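Local coordinates for pectate lyase (Bacillus, PDB 3VMV), which probably cleaves the polygalacturonate backbone of pectin by beta-elimination, as a secreted pectate lyase of polysaccharide lyase family 1, at residues A[260-265]-A[287-292]. Numbering follows the deposited sequence.
Sequences FIKGPV and TPNSHL
I261, P264 and V265 meet H291, T287 and L292 in an apolar, water-bridged loop-to-loop contact at one end of the parallel beta-helix of this family 1 lyase. Residues 260-265 lead into strand 265-266, while residues 287-292 follow strand 283-285 and close in a type I turn from N289 to L292. The H291 imidazole is sandwiched: I261 CB lies over one face in a CH-pi contact, 4.0 Å from the ring centroid and 18° off its normal, and L292 CG lies against the opposite face, toward its rim. I261 CD1 touches H291 CG (3.7 Å). With CG placed between the backbone N and the carbonyl carbon (chi1 60°), H291 hydrogen-bonds through NE2 to a water in its ring plane; that water donates to I261 O and V265 O. Replacing H291 by alanine would probably deprive I261 of its aromatic partner and the water of its link to the 287-292 loop. F260, packed against F268 and W277, presents its edge to L292 CD2. On the L292 side of the imidazole, L292 CD1 touches V265 CG1 (3.8 Å) and P264 CG (4.0 Å). T287 CG2 rests on the P264 ring, whose CD sits 3.0 Å from the buried P288 O.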
ATOM      1  N   PHE A 260      -4.351  -7.366 -24.070  1.00 16.83           N
ATOM      2  CA  PHE A 260      -5.521  -7.007 -23.281  1.00 15.83           C
ATOM      3  C   PHE A 260      -5.803  -5.498 -23.408  1.00 14.64           C
ATOM      4  O   PHE A 260      -4.876  -4.669 -23.410  1.00 17.56           O
ATOM      5  CB  PHE A 260      -5.275  -7.393 -21.810  1.00 15.27           C
ATOM      6  CG  PHE A 260      -6.527  -7.701 -21.025  1.00 14.77           C
ATOM      7  CD1 PHE A 260      -6.850  -9.015 -20.710  1.00 16.04           C
ATOM      8  CD2 PHE A 260      -7.347  -6.679 -20.551  1.00 14.31           C
ATOM      9  CE1 PHE A 260      -7.996  -9.318 -19.989  1.00 14.24           C
ATOM     10  CE2 PHE A 260      -8.516  -6.979 -19.839  1.00 15.38           C
ATOM     11  CZ  PHE A 260      -8.844  -8.313 -19.570  1.00 14.69           C
ATOM     12  N   ILE A 261      -7.067  -5.124 -23.498  1.00 15.01           N
ATOM     13  CA  ILE A 261      -7.415  -3.704 -23.535  1.00 14.38           C
ATOM     14  C   ILE A 261      -6.994  -2.993 -22.253  1.00 15.21           C
ATOM     15  O   ILE A 261      -7.415  -3.380 -21.180  1.00 13.27           O
ATOM     16  CB  ILE A 261      -8.948  -3.534 -23.739  1.00 16.53           C
ATOM     17  CG1 ILE A 261      -9.332  -4.049 -25.126  1.00 20.53           C
ATOM     18  CG2 ILE A 261      -9.370  -2.073 -23.525  1.00 18.67           C
ATOM     19  CD1 ILE A 261     -10.827  -4.098 -25.349  1.00 26.68           C
ATOM     20  N   LYS A 262      -6.185  -1.938 -22.385  1.00 13.07           N
ATOM     21  CA  LYS A 262      -5.667  -1.233 -21.207  1.00 13.88           C
ATOM     22  C   LYS A 262      -6.763  -0.442 -20.507  1.00 14.80           C
ATOM     23  O   LYS A 262      -7.407   0.397 -21.113  1.00 18.37           O
ATOM     24  CB  LYS A 262      -4.525  -0.309 -21.609  1.00 14.12           C
ATOM     25  CG  LYS A 262      -3.237  -1.065 -21.902  1.00 15.37           C
ATOM     26  CD  LYS A 262      -2.201  -0.117 -22.468  1.00 23.26           C
ATOM     27  CE  LYS A 262      -0.801  -0.660 -22.378  1.00 26.53           C
ATOM     28  NZ  LYS A 262       0.076   0.475 -22.847  1.00 23.98           N
ATOM     29  N   GLY A 263      -6.991  -0.750 -19.238  1.00 13.08           N
ATOM     30  CA  GLY A 263      -8.181  -0.248 -18.565  1.00 12.92           C
ATOM     31  C   GLY A 263      -8.083  -0.478 -17.074  1.00 12.30           C
ATOM     32  O   GLY A 263      -7.002  -0.541 -16.495  1.00 13.25           O
ATOM     33  N   PRO A 264      -9.235  -0.616 -16.414  1.00  9.82           N
ATOM     34  CA  PRO A 264      -9.276  -0.623 -14.950  1.00 10.05           C
ATOM     35  C   PRO A 264      -8.804  -1.941 -14.319  1.00 10.09           C
ATOM     36  O   PRO A 264      -8.358  -1.943 -13.170  1.00 10.07           O
ATOM     37  CB  PRO A 264     -10.762  -0.353 -14.644  1.00 10.54           C
ATOM     38  CG  PRO A 264     -11.489  -0.904 -15.861  1.00 12.18           C
ATOM     39  CD  PRO A 264     -10.572  -0.652 -17.031  1.00 13.17           C
ATOM     40  N   VAL A 265      -8.953  -3.025 -15.060  1.00 11.16           N
ATOM     41  CA  VAL A 265      -8.501  -4.334 -14.614  1.00 10.95           C
ATOM     42  C   VAL A 265      -8.188  -5.193 -15.825  1.00 10.92           C
ATOM     43  O   VAL A 265      -8.792  -5.011 -16.883  1.00 12.22           O
ATOM     44  CB  VAL A 265      -9.577  -4.992 -13.678  1.00 13.98           C
ATOM     45  CG1 VAL A 265     -10.868  -5.241 -14.400  1.00 17.73           C
ATOM     46  CG2 VAL A 265      -9.034  -6.275 -13.003  1.00 12.36           C
ATOM     47  N   THR A 287     -14.146   5.108 -18.833  1.00 11.19           N
ATOM     48  CA  THR A 287     -13.185   4.068 -18.505  1.00 10.78           C
ATOM     49  C   THR A 287     -13.574   2.795 -19.238  1.00 14.14           C
ATOM     50  O   THR A 287     -14.708   2.329 -19.081  1.00 15.60           O
ATOM     51  CB  THR A 287     -13.266   3.790 -16.993  1.00 11.48           C
ATOM     52  OG1 THR A 287     -12.700   4.893 -16.254  1.00 11.07           O
ATOM     53  CG2 THR A 287     -12.451   2.533 -16.608  1.00 13.32           C
ATOM     54  N   PRO A 288     -12.670   2.242 -20.066  1.00 12.34           N
ATOM     55  CA  PRO A 288     -13.043   1.058 -20.864  1.00 14.04           C
ATOM     56  C   PRO A 288     -13.539  -0.063 -19.950  1.00 13.81           C
ATOM     57  O   PRO A 288     -12.867  -0.397 -18.964  1.00 14.63           O
ATOM     58  CB  PRO A 288     -11.709   0.609 -21.474  1.00 19.20           C
ATOM     59  CG  PRO A 288     -10.877   1.833 -21.520  1.00 18.30           C
ATOM     60  CD  PRO A 288     -11.291   2.691 -20.335  1.00 17.01           C
ATOM     61  N   ASN A 289     -14.706  -0.636 -20.263  1.00 12.86           N
ATOM     62  CA  ASN A 289     -15.195  -1.675 -19.380  1.00 14.07           C
ATOM     63  C   ASN A 289     -16.104  -2.717 -20.027  1.00 15.78           C
ATOM     64  O   ASN A 289     -16.306  -3.802 -19.439  1.00 17.22           O
ATOM     65  CB  ASN A 289     -15.925  -1.068 -18.172  1.00 15.73           C
ATOM     66  CG  ASN A 289     -17.233  -0.412 -18.552  1.00 17.54           C
ATOM     67  OD1 ASN A 289     -18.300  -1.016 -18.440  1.00 21.79           O
ATOM     68  ND2 ASN A 289     -17.167   0.835 -18.987  1.00 16.69           N
ATOM     69  N   SER A 290     -16.657  -2.404 -21.194  1.00 15.49           N
ATOM     70  CA  SER A 290     -17.628  -3.344 -21.797  1.00 17.82           C
ATOM     71  C   SER A 290     -17.043  -4.705 -22.186  1.00 19.74           C
ATOM     72  O   SER A 290     -17.767  -5.693 -22.333  1.00 22.55           O
ATOM     73  CB  SER A 290     -18.328  -2.683 -22.979  1.00 19.41           C
ATOM     74  OG  SER A 290     -17.421  -2.486 -24.051  1.00 27.27           O
ATOM     75  N   HIS A 291     -15.730  -4.758 -22.323  1.00 17.49           N
ATOM     76  CA  HIS A 291     -15.023  -5.969 -22.692  1.00 15.99           C
ATOM     77  C   HIS A 291     -14.807  -6.906 -21.530  1.00 15.41           C
ATOM     78  O   HIS A 291     -14.336  -8.042 -21.726  1.00 18.27           O
ATOM     79  CB  HIS A 291     -13.655  -5.589 -23.259  1.00 16.69           C
ATOM     80  CG  HIS A 291     -12.798  -4.844 -22.295  1.00 18.16           C
ATOM     81  ND1 HIS A 291     -13.040  -3.525 -21.965  1.00 19.07           N
ATOM     82  CD2 HIS A 291     -11.733  -5.234 -21.561  1.00 14.84           C
ATOM     83  CE1 HIS A 291     -12.157  -3.132 -21.076  1.00 14.25           C
ATOM     84  NE2 HIS A 291     -11.339  -4.144 -20.816  1.00 13.36           N
ATOM     85  N   LEU A 292     -15.089  -6.430 -20.315  1.00 15.96           N
ATOM     86  CA  LEU A 292     -14.797  -7.189 -19.079  1.00 14.04           C
ATOM     87  C   LEU A 292     -15.872  -8.220 -18.679  1.00 17.08           C
ATOM     88  O   LEU A 292     -17.091  -7.975 -18.818  1.00 20.47           O
ATOM     89  CB  LEU A 292     -14.614  -6.230 -17.914  1.00 15.60           C
ATOM     90  CG  LEU A 292     -13.407  -5.332 -18.081  1.00 14.90           C
ATOM     91  CD1 LEU A 292     -13.423  -4.247 -16.961  1.00 17.26           C
ATOM     92  CD2 LEU A 292     -12.133  -6.164 -18.023  1.00 16.77           C
TER
HETATM   93  O   HOH W   1      -9.192  -3.400 -19.057  1.00 13.93           O